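Local coordinates for protein 4-hydroxyphenylpyruvate dioxygenase (PDB 5HMQ) that converts 3-dehydroshikimate to protocatechuate with the help of a divalent metal cation, linking quinate and shikimate degradation to aromatic metabolism, at residues G326-S330 / K331-L335; F352-N355 / F356-A359; V403-P406 / D407-L411; I501-N504 / R505-I509. All blocks are in the same frame, centred on the assembly; numbering follows the deposited sequence.

Interaction 1: G326-S330 / K331-L335; sequences GKHRS and KEVQL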
# COMPACT_ATOMS: atom_id res chain seq x y z
N GLY C 326 -35.47 20.42 -6.72
CA GLY C 326 -36.39 19.47 -7.32
C GLY C 326 -35.94 18.03 -7.22
O GLY C 326 -34.78 17.75 -6.88
N LYS C 327 -36.85 17.11 -7.50
CA LYS C 327 -36.59 15.68 -7.43
C LYS C 327 -36.53 15.09 -8.83
O LYS C 327 -37.16 15.61 -9.76
CB LYS C 327 -37.68 14.97 -6.61
CG LYS C 327 -37.49 13.47 -6.44
CD LYS C 327 -38.36 12.91 -5.33
CE LYS C 327 -38.30 11.39 -5.31
NZ LYS C 327 -39.35 10.79 -4.44
N HIS C 328 -35.74 14.03 -8.98
CA HIS C 328 -35.71 13.29 -10.23
C HIS C 328 -37.11 12.78 -10.57
O HIS C 328 -37.92 12.48 -9.69
CB HIS C 328 -34.73 12.12 -10.12
CG HIS C 328 -34.30 11.54 -11.43
ND1 HIS C 328 -34.99 10.52 -12.05
CD2 HIS C 328 -33.25 11.83 -12.23
CE1 HIS C 328 -34.38 10.22 -13.19
NE2 HIS C 328 -33.32 11.00 -13.32
N ARG C 329 -37.39 12.68 -11.87
CA ARG C 329 -38.75 12.32 -12.29
C ARG C 329 -39.07 10.86 -12.01
O ARG C 329 -40.25 10.52 -11.82
CB ARG C 329 -38.96 12.65 -13.77
CG ARG C 329 -38.63 14.10 -14.11
CD ARG C 329 -38.89 14.39 -15.58
NE ARG C 329 -38.05 15.47 -16.07
CZ ARG C 329 -38.48 16.46 -16.84
NH1 ARG C 329 -39.76 16.52 -17.19
NH2 ARG C 329 -37.65 17.40 -17.25
N SER C 330 -38.07 9.98 -11.99
CA SER C 330 -38.36 8.56 -11.82
C SER C 330 -37.52 7.91 -10.72
O SER C 330 -37.92 6.90 -10.15
CB SER C 330 -38.14 7.81 -13.14
OG SER C 330 -36.89 8.14 -13.71
N LYS C 331 -36.36 8.49 -10.42
CA LYS C 331 -35.44 7.91 -9.45
C LYS C 331 -35.47 8.69 -8.14
O LYS C 331 -35.97 9.81 -8.06
CB LYS C 331 -34.02 7.89 -10.01
CG LYS C 331 -33.89 7.15 -11.34
CD LYS C 331 -32.51 7.33 -11.94
CE LYS C 331 -32.34 6.47 -13.18
NZ LYS C 331 -31.00 6.68 -13.81
N GLU C 332 -34.91 8.06 -7.10
CA GLU C 332 -34.80 8.68 -5.78
C GLU C 332 -33.54 9.55 -5.75
O GLU C 332 -32.54 9.26 -5.08
CB GLU C 332 -34.78 7.62 -4.69
CG GLU C 332 -36.12 6.93 -4.52
CD GLU C 332 -37.23 7.90 -4.15
OE1 GLU C 332 -37.13 8.54 -3.08
OE2 GLU C 332 -38.20 8.03 -4.93
N VAL C 333 -33.61 10.66 -6.49
CA VAL C 333 -32.49 11.56 -6.70
C VAL C 333 -32.94 12.98 -6.42
O VAL C 333 -33.91 13.45 -7.03
CB VAL C 333 -31.93 11.44 -8.13
CG1 VAL C 333 -30.97 12.57 -8.42
CG2 VAL C 333 -31.24 10.10 -8.33
N GLN C 334 -32.26 13.66 -5.51
CA GLN C 334 -32.58 15.02 -5.13
C GLN C 334 -31.50 15.98 -5.62
O GLN C 334 -30.30 15.67 -5.53
CB GLN C 334 -32.74 15.16 -3.62
CG GLN C 334 -34.02 14.54 -3.08
CD GLN C 334 -35.25 15.34 -3.47
OE1 GLN C 334 -35.15 16.51 -3.84
NE2 GLN C 334 -36.41 14.71 -3.36
N LEU C 335 -31.93 17.12 -6.14
CA LEU C 335 -31.03 18.16 -6.61
C LEU C 335 -31.13 19.36 -5.67
O LEU C 335 -32.24 19.83 -5.38
CB LEU C 335 -31.37 18.57 -8.04
CG LEU C 335 -30.59 19.76 -8.61
CD1 LEU C 335 -29.11 19.42 -8.69
CD2 LEU C 335 -31.12 20.15 -9.98
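H328 and V333 meet where the beta hairpin of strands 323-328 and 333-338 turns over, at the surface of the first vicinal-oxygen-chelate (VOC) domain. Two nearly straight backbone bonds tie the strand ends: H328 N donates a hydrogen bond to V333 O at 2.7 Å, and L335 N donates one to G326 O at 3.0 Å. Between them K327 and Q334 form a non-hydrogen-bonded pair. G326, at a phi of 138°, has backbone angles at which a CB would strike the preceding carbonyl.

The turn is organised by one imidazole. A chi1 of -162° sets the H328 ring beside its own carbonyl carbon, so that ND1 accepts two hydrogen bonds, from K331 N at 2.9 Å and from S330 N at 3.1 Å. The two donors come from opposite sides of the ring plane. With ND1 accepting twice, any single proton on the ring would probably sit on NE2.

Charge pairing occupies the other side of the hairpin. The extended K327 chain reaches the bent E332 side chain, and K327 NZ meets E332 OE2 at 3.0 Å on the syn side of the carboxylate; the further bond from NZ to E332 OE1 is weak. E332 is itself the centre of an inverse gamma turn.

Van der Waals and ring contacts complete the turn. V333 CB lies 3.5 Å from H328 CB, and F428 meets the H328 ring edge to face. K331 runs alongside the imidazole toward its salt bridge with E397, placing CD over the ring face in a CH-pi contact, 4.0 Å from the centroid.

Interaction 2: F352-N355 / F356-A359; sequences FGHN and FFEA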
# COMPACT_ATOMS: atom_id res chain seq x y z
N PHE C 352 -25.19 2.12 -9.71
CA PHE C 352 -23.81 2.53 -9.47
C PHE C 352 -23.68 3.25 -8.14
O PHE C 352 -22.81 2.92 -7.33
CB PHE C 352 -23.34 3.41 -10.63
CG PHE C 352 -22.31 4.43 -10.25
CD1 PHE C 352 -20.99 4.06 -10.06
CD2 PHE C 352 -22.66 5.76 -10.11
CE1 PHE C 352 -20.04 5.01 -9.72
CE2 PHE C 352 -21.72 6.71 -9.77
CZ PHE C 352 -20.41 6.33 -9.57
N GLY C 353 -24.56 4.22 -7.88
CA GLY C 353 -24.51 4.95 -6.62
C GLY C 353 -24.72 4.06 -5.41
O GLY C 353 -24.02 4.20 -4.40
N HIS C 354 -25.68 3.13 -5.49
CA HIS C 354 -25.97 2.27 -4.35
C HIS C 354 -24.79 1.37 -4.01
O HIS C 354 -24.46 1.19 -2.83
CB HIS C 354 -27.22 1.43 -4.62
CG HIS C 354 -27.69 0.64 -3.44
ND1 HIS C 354 -28.49 -0.47 -3.57
CD2 HIS C 354 -27.48 0.81 -2.11
CE1 HIS C 354 -28.75 -0.96 -2.37
NE2 HIS C 354 -28.15 -0.20 -1.47
N ASN C 355 -24.14 0.80 -5.02
CA ASN C 355 -22.92 0.03 -4.78
C ASN C 355 -21.86 0.89 -4.10
O ASN C 355 -21.22 0.46 -3.13
CB ASN C 355 -22.39 -0.54 -6.09
CG ASN C 355 -23.29 -1.61 -6.67
OD1 ASN C 355 -24.14 -2.17 -5.98
ND2 ASN C 355 -23.12 -1.90 -7.96
N PHE C 356 -21.68 2.12 -4.59
CA PHE C 356 -20.68 3.01 -4.01
C PHE C 356 -21.02 3.35 -2.56
O PHE C 356 -20.13 3.42 -1.71
CB PHE C 356 -20.58 4.29 -4.85
CG PHE C 356 -19.25 4.97 -4.76
CD1 PHE C 356 -18.98 5.88 -3.75
CD2 PHE C 356 -18.26 4.70 -5.69
CE1 PHE C 356 -17.76 6.51 -3.67
CE2 PHE C 356 -17.03 5.33 -5.61
CZ PHE C 356 -16.78 6.23 -4.60
N PHE C 357 -22.31 3.56 -2.27
CA PHE C 357 -22.72 3.84 -0.90
C PHE C 357 -22.47 2.64 0.01
O PHE C 357 -21.98 2.80 1.14
CB PHE C 357 -24.19 4.25 -0.86
CG PHE C 357 -24.76 4.35 0.53
CD1 PHE C 357 -24.38 5.37 1.38
CD2 PHE C 357 -25.68 3.41 0.98
CE1 PHE C 357 -24.91 5.47 2.66
CE2 PHE C 357 -26.21 3.50 2.26
CZ PHE C 357 -25.82 4.53 3.10
N GLU C 358 -22.80 1.44 -0.46
CA GLU C 358 -22.56 0.25 0.36
C GLU C 358 -21.06 -0.01 0.53
O GLU C 358 -20.64 -0.51 1.58
CB GLU C 358 -23.24 -0.96 -0.27
CG GLU C 358 -24.77 -0.90 -0.28
CD GLU C 358 -25.38 -0.87 1.11
OE1 GLU C 358 -24.80 -1.48 2.04
OE2 GLU C 358 -26.44 -0.23 1.28
N ALA C 359 -20.26 0.31 -0.48
CA ALA C 359 -18.82 0.08 -0.42
C ALA C 359 -18.08 1.12 0.41
O ALA C 359 -17.01 0.83 0.94
CB ALA C 359 -18.24 0.04 -1.84
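G353 O receives the amide of F357 at 2.8 Å, one of four successive i to i+4 backbone bonds in helix 352-360. A359 N closes on N355 O at the same distance, with a more bent N-H angle of 146°.

One turn of the helix also carries a side-chain pair. The H354 ring, its CG turned away from the backbone N (chi1 -173°), runs side by side with E358, whose chain bends at chi2 to bring the carboxylate up to the ring. H354 NE2 meets E358 OE2 at 3.2 Å in a weak bond; the oxygen lies at the ring's edge, and the two flat groups stand nearly perpendicular, 87° apart. E358 CG also touches the ring, 3.7 Å from H354 NE2. The stronger partner of H354 is the Y350 amide, which binds ND1.

F352 and F356 touch obliquely, CE1 to CD2 at 4.4 Å, on the flank that packs against strand 363-371. F357, like F356, leans on A304 of strand 295-304. Toward the dimer partner, N355 ND2 bonds N36 of the second subunit, whose R66 packs on H354, N355 and E358.

The pattern of partners points to one tautomer of the imidazole: H354 ND1 accepts from Y350 N, so the ring proton probably sits on NE2, where it makes the weak bond to E358 OE2.

Interaction 3: V403-P406 / D407-L411; sequences VRAP and DGSLL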
# COMPACT_ATOMS: atom_id res chain seq x y z
N VAL C 403 -15.37 9.53 -17.32
CA VAL C 403 -14.04 8.95 -17.16
C VAL C 403 -13.93 8.38 -15.76
O VAL C 403 -14.31 9.04 -14.78
CB VAL C 403 -12.93 9.99 -17.42
CG1 VAL C 403 -11.56 9.37 -17.18
CG2 VAL C 403 -13.03 10.52 -18.84
N ARG C 404 -13.41 7.15 -15.65
CA ARG C 404 -13.30 6.49 -14.36
C ARG C 404 -12.07 7.01 -13.62
O ARG C 404 -10.97 7.04 -14.18
CB ARG C 404 -13.22 4.97 -14.55
CG ARG C 404 -13.20 4.13 -13.27
CD ARG C 404 -12.53 2.78 -13.50
NE ARG C 404 -12.63 1.88 -12.35
CZ ARG C 404 -11.72 1.75 -11.39
NH1 ARG C 404 -10.61 2.47 -11.41
NH2 ARG C 404 -11.94 0.90 -10.40
N ALA C 405 -12.26 7.43 -12.37
CA ALA C 405 -11.17 7.85 -11.51
C ALA C 405 -10.51 6.62 -10.89
O ALA C 405 -11.08 5.53 -10.94
CB ALA C 405 -11.71 8.79 -10.43
N PRO C 406 -9.30 6.76 -10.33
CA PRO C 406 -8.58 5.56 -9.86
C PRO C 406 -9.38 4.69 -8.91
O PRO C 406 -9.21 3.47 -8.90
CB PRO C 406 -7.34 6.15 -9.18
CG PRO C 406 -7.09 7.41 -9.91
CD PRO C 406 -8.46 7.97 -10.22
N ASP C 407 -10.27 5.28 -8.12
CA ASP C 407 -11.14 4.50 -7.26
C ASP C 407 -12.36 4.12 -8.09
O ASP C 407 -12.23 3.88 -9.30
CB ASP C 407 -11.52 5.29 -5.99
CG ASP C 407 -12.34 6.53 -6.29
OD1 ASP C 407 -12.19 7.10 -7.39
OD2 ASP C 407 -13.13 6.94 -5.42
N GLY C 408 -13.53 4.04 -7.49
CA GLY C 408 -14.68 3.69 -8.30
C GLY C 408 -15.45 4.86 -8.87
O GLY C 408 -16.27 4.68 -9.77
N SER C 409 -15.16 6.07 -8.38
CA SER C 409 -15.88 7.27 -8.78
C SER C 409 -15.66 7.63 -10.25
O SER C 409 -14.68 7.24 -10.88
CB SER C 409 -15.49 8.45 -7.89
OG SER C 409 -14.10 8.70 -7.96
N LEU C 410 -16.60 8.41 -10.77
CA LEU C 410 -16.68 8.81 -12.17
C LEU C 410 -16.46 10.31 -12.31
O LEU C 410 -16.69 11.08 -11.38
CB LEU C 410 -18.04 8.43 -12.76
CG LEU C 410 -18.41 6.95 -12.73
CD1 LEU C 410 -19.77 6.71 -13.37
CD2 LEU C 410 -17.33 6.12 -13.42
N LEU C 411 -15.99 10.71 -13.49
CA LEU C 411 -15.87 12.12 -13.87
C LEU C 411 -16.69 12.35 -15.13
O LEU C 411 -16.31 11.89 -16.21
CB LEU C 411 -14.41 12.52 -14.08
CG LEU C 411 -13.47 12.50 -12.87
CD1 LEU C 411 -12.03 12.66 -13.32
CD2 LEU C 411 -13.85 13.60 -11.90
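V403 and L411 form an antiparallel hydrogen-bonded pair, with L411 N to V403 O at 2.7 Å and V403 N to L411 O at 2.8 Å, and A405 N carries the pairing on to S409 O before the chain reverses through P406, D407 and G408. On one face of the hairpin the CB atoms of V403 and L411 pack together; on the other, L410 CD2 rests 4.2 Å from R404 CA. Inside the bend, D407 is held by S409: the weak bond from S409 N to D407 OD1 has the connectivity of an Asx turn, and S409 OG adds the stronger bond, 2.6 Å to OD1 on the syn side of the carboxylate. A405 CB fits against this pair, 3.4 Å from S409 OG and 3.5 Å from D407 OD1. An extended chain carries R404 back over the turn, where one guanidinium face covers D407 O without a hydrogen bond while NH1 makes a weak bond to P406 O. W458 packs against A405, P406 and D407, and Y40 of the second subunit bonds G408 O. The hairpin joins the last two strands of a beta-alpha-beta-beta-beta module, the repeating unit of the VOC fold.

Interaction 4: I501-N504 / R505-I509; sequences ISEN and RNTAI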
# COMPACT_ATOMS: atom_id res chain seq x y z
N ILE C 501 -3.26 12.82 3.05
CA ILE C 501 -2.95 11.42 3.27
C ILE C 501 -3.93 10.86 4.28
O ILE C 501 -4.04 11.36 5.41
CB ILE C 501 -1.50 11.23 3.74
CG1 ILE C 501 -0.53 11.73 2.66
CG2 ILE C 501 -1.23 9.77 4.07
CD1 ILE C 501 0.93 11.66 3.06
N SER C 502 -4.67 9.83 3.87
CA SER C 502 -5.58 9.14 4.78
C SER C 502 -4.81 8.30 5.79
O SER C 502 -3.64 7.95 5.59
CB SER C 502 -6.54 8.23 4.01
OG SER C 502 -7.36 8.97 3.13
N GLU C 503 -5.48 7.98 6.88
CA GLU C 503 -4.91 7.12 7.90
C GLU C 503 -5.03 5.67 7.45
O GLU C 503 -6.03 5.28 6.84
CB GLU C 503 -5.63 7.33 9.24
CG GLU C 503 -4.90 6.77 10.44
CD GLU C 503 -3.53 7.40 10.63
OE1 GLU C 503 -2.54 6.83 10.14
OE2 GLU C 503 -3.46 8.48 11.26
N ASN C 504 -4.01 4.87 7.73
CA ASN C 504 -4.06 3.46 7.36
C ASN C 504 -5.08 2.75 8.24
O ASN C 504 -5.51 3.26 9.28
CB ASN C 504 -2.69 2.78 7.50
CG ASN C 504 -2.27 2.55 8.95
OD1 ASN C 504 -3.07 2.13 9.77
ND2 ASN C 504 -1.00 2.80 9.26
N ARG C 505 -5.53 1.58 7.78
CA ARG C 505 -6.41 0.79 8.64
C ARG C 505 -5.65 0.23 9.84
O ARG C 505 -6.21 0.16 10.94
CB ARG C 505 -7.08 -0.32 7.83
CG ARG C 505 -6.16 -1.19 7.02
CD ARG C 505 -6.97 -2.23 6.26
NE ARG C 505 -6.18 -3.41 5.92
CZ ARG C 505 -6.71 -4.60 5.63
NH1 ARG C 505 -8.02 -4.77 5.63
NH2 ARG C 505 -5.91 -5.63 5.34
N ASN C 506 -4.39 -0.17 9.66
CA ASN C 506 -3.62 -0.83 10.72
C ASN C 506 -3.25 0.09 11.88
O ASN C 506 -2.96 -0.41 12.98
CB ASN C 506 -2.36 -1.46 10.13
CG ASN C 506 -2.61 -2.85 9.56
OD1 ASN C 506 -3.74 -3.33 9.54
ND2 ASN C 506 -1.55 -3.50 9.08
N THR C 507 -3.24 1.41 11.68
CA THR C 507 -3.07 2.37 12.76
C THR C 507 -4.37 2.59 13.52
O THR C 507 -4.35 2.79 14.75
CB THR C 507 -2.53 3.69 12.20
OG1 THR C 507 -1.19 3.51 11.73
CG2 THR C 507 -2.59 4.82 13.19
N ALA C 508 -5.50 2.54 12.82
CA ALA C 508 -6.79 2.57 13.52
C ALA C 508 -6.94 1.36 14.43
O ALA C 508 -7.56 1.45 15.49
CB ALA C 508 -7.93 2.62 12.50
N ILE C 509 -6.37 0.22 14.03
CA ILE C 509 -6.37 -0.95 14.90
C ILE C 509 -5.37 -0.76 16.02
O ILE C 509 -5.66 -1.01 17.20
CB ILE C 509 -6.06 -2.22 14.09
CG1 ILE C 509 -7.05 -2.40 12.94
CG2 ILE C 509 -6.08 -3.44 15.00
CD1 ILE C 509 -6.68 -3.52 11.99
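A chi1 of 72° in N504 puts CG between the backbone N and carbonyl carbon, turning the amide toward the first helical turn, while T507, with chi1 -68°, holds OG1 beside its own backbone N and so faces that amide. The two side chains cross at about a right angle. N504 ND2 lies 2.6 Å from T507 OG1, a weak and strongly bent bond with an N-H angle of only 127°. Since OD1 of the same amide is modelled too close to T507 N, the placing of the amide, and this bond with it, are doubtful.

E503 approaches the same threonine from the loop. Its chain starts away from the backbone N and bends at chi2, so that the carboxylate lies across T507, with E503 OE1 3.7 Å from the methyl CG2. OE1 also takes a weak bond from N504 N at 3.4 Å. A negative carboxylate near the N-terminal turn would probably be favourable to the helix dipole. Within the helix I509 N binds R505 O at 3.1 Å.

Further partners lie around the junction. E503 O accepts the hydroxyl of Y516, and S502 OG bonds S519. R505 points to the second subunit, where NH2 forms a salt bridge with D456 of that chain; I501 of the same neighbour packs on N506.

The arrangement is a strand-to-helix junction: strand 496-501 of the second VOC domain leaves its sheet through a short extended loop and enters helix 505-510 beside the dimer interface.

In the fold
Interactions 1, 2 and 3 all belong to the first VOC domain, interaction 4 to the second. Interactions 1 and 3 are hairpin turns of the same mixed sheet, their centres about 23 Å apart; the first, a surface contact that meets no second subunit, relies on an imidazole and a salt bridge, the third on a carboxylate gripped by a serine. Interactions 2, 3 and 4 are partly buried and all meet the second subunit. Interactions 2 and 3 touch directly: F356 CE2 packs 3.4 Å from S409 N, and F352 lies against G408 and L410. Interaction 2 adds a weak histidine-glutamate bond to its helical backbone bonds, while in interaction 4 the asparagine-threonine bond is weak and doubtful in placing.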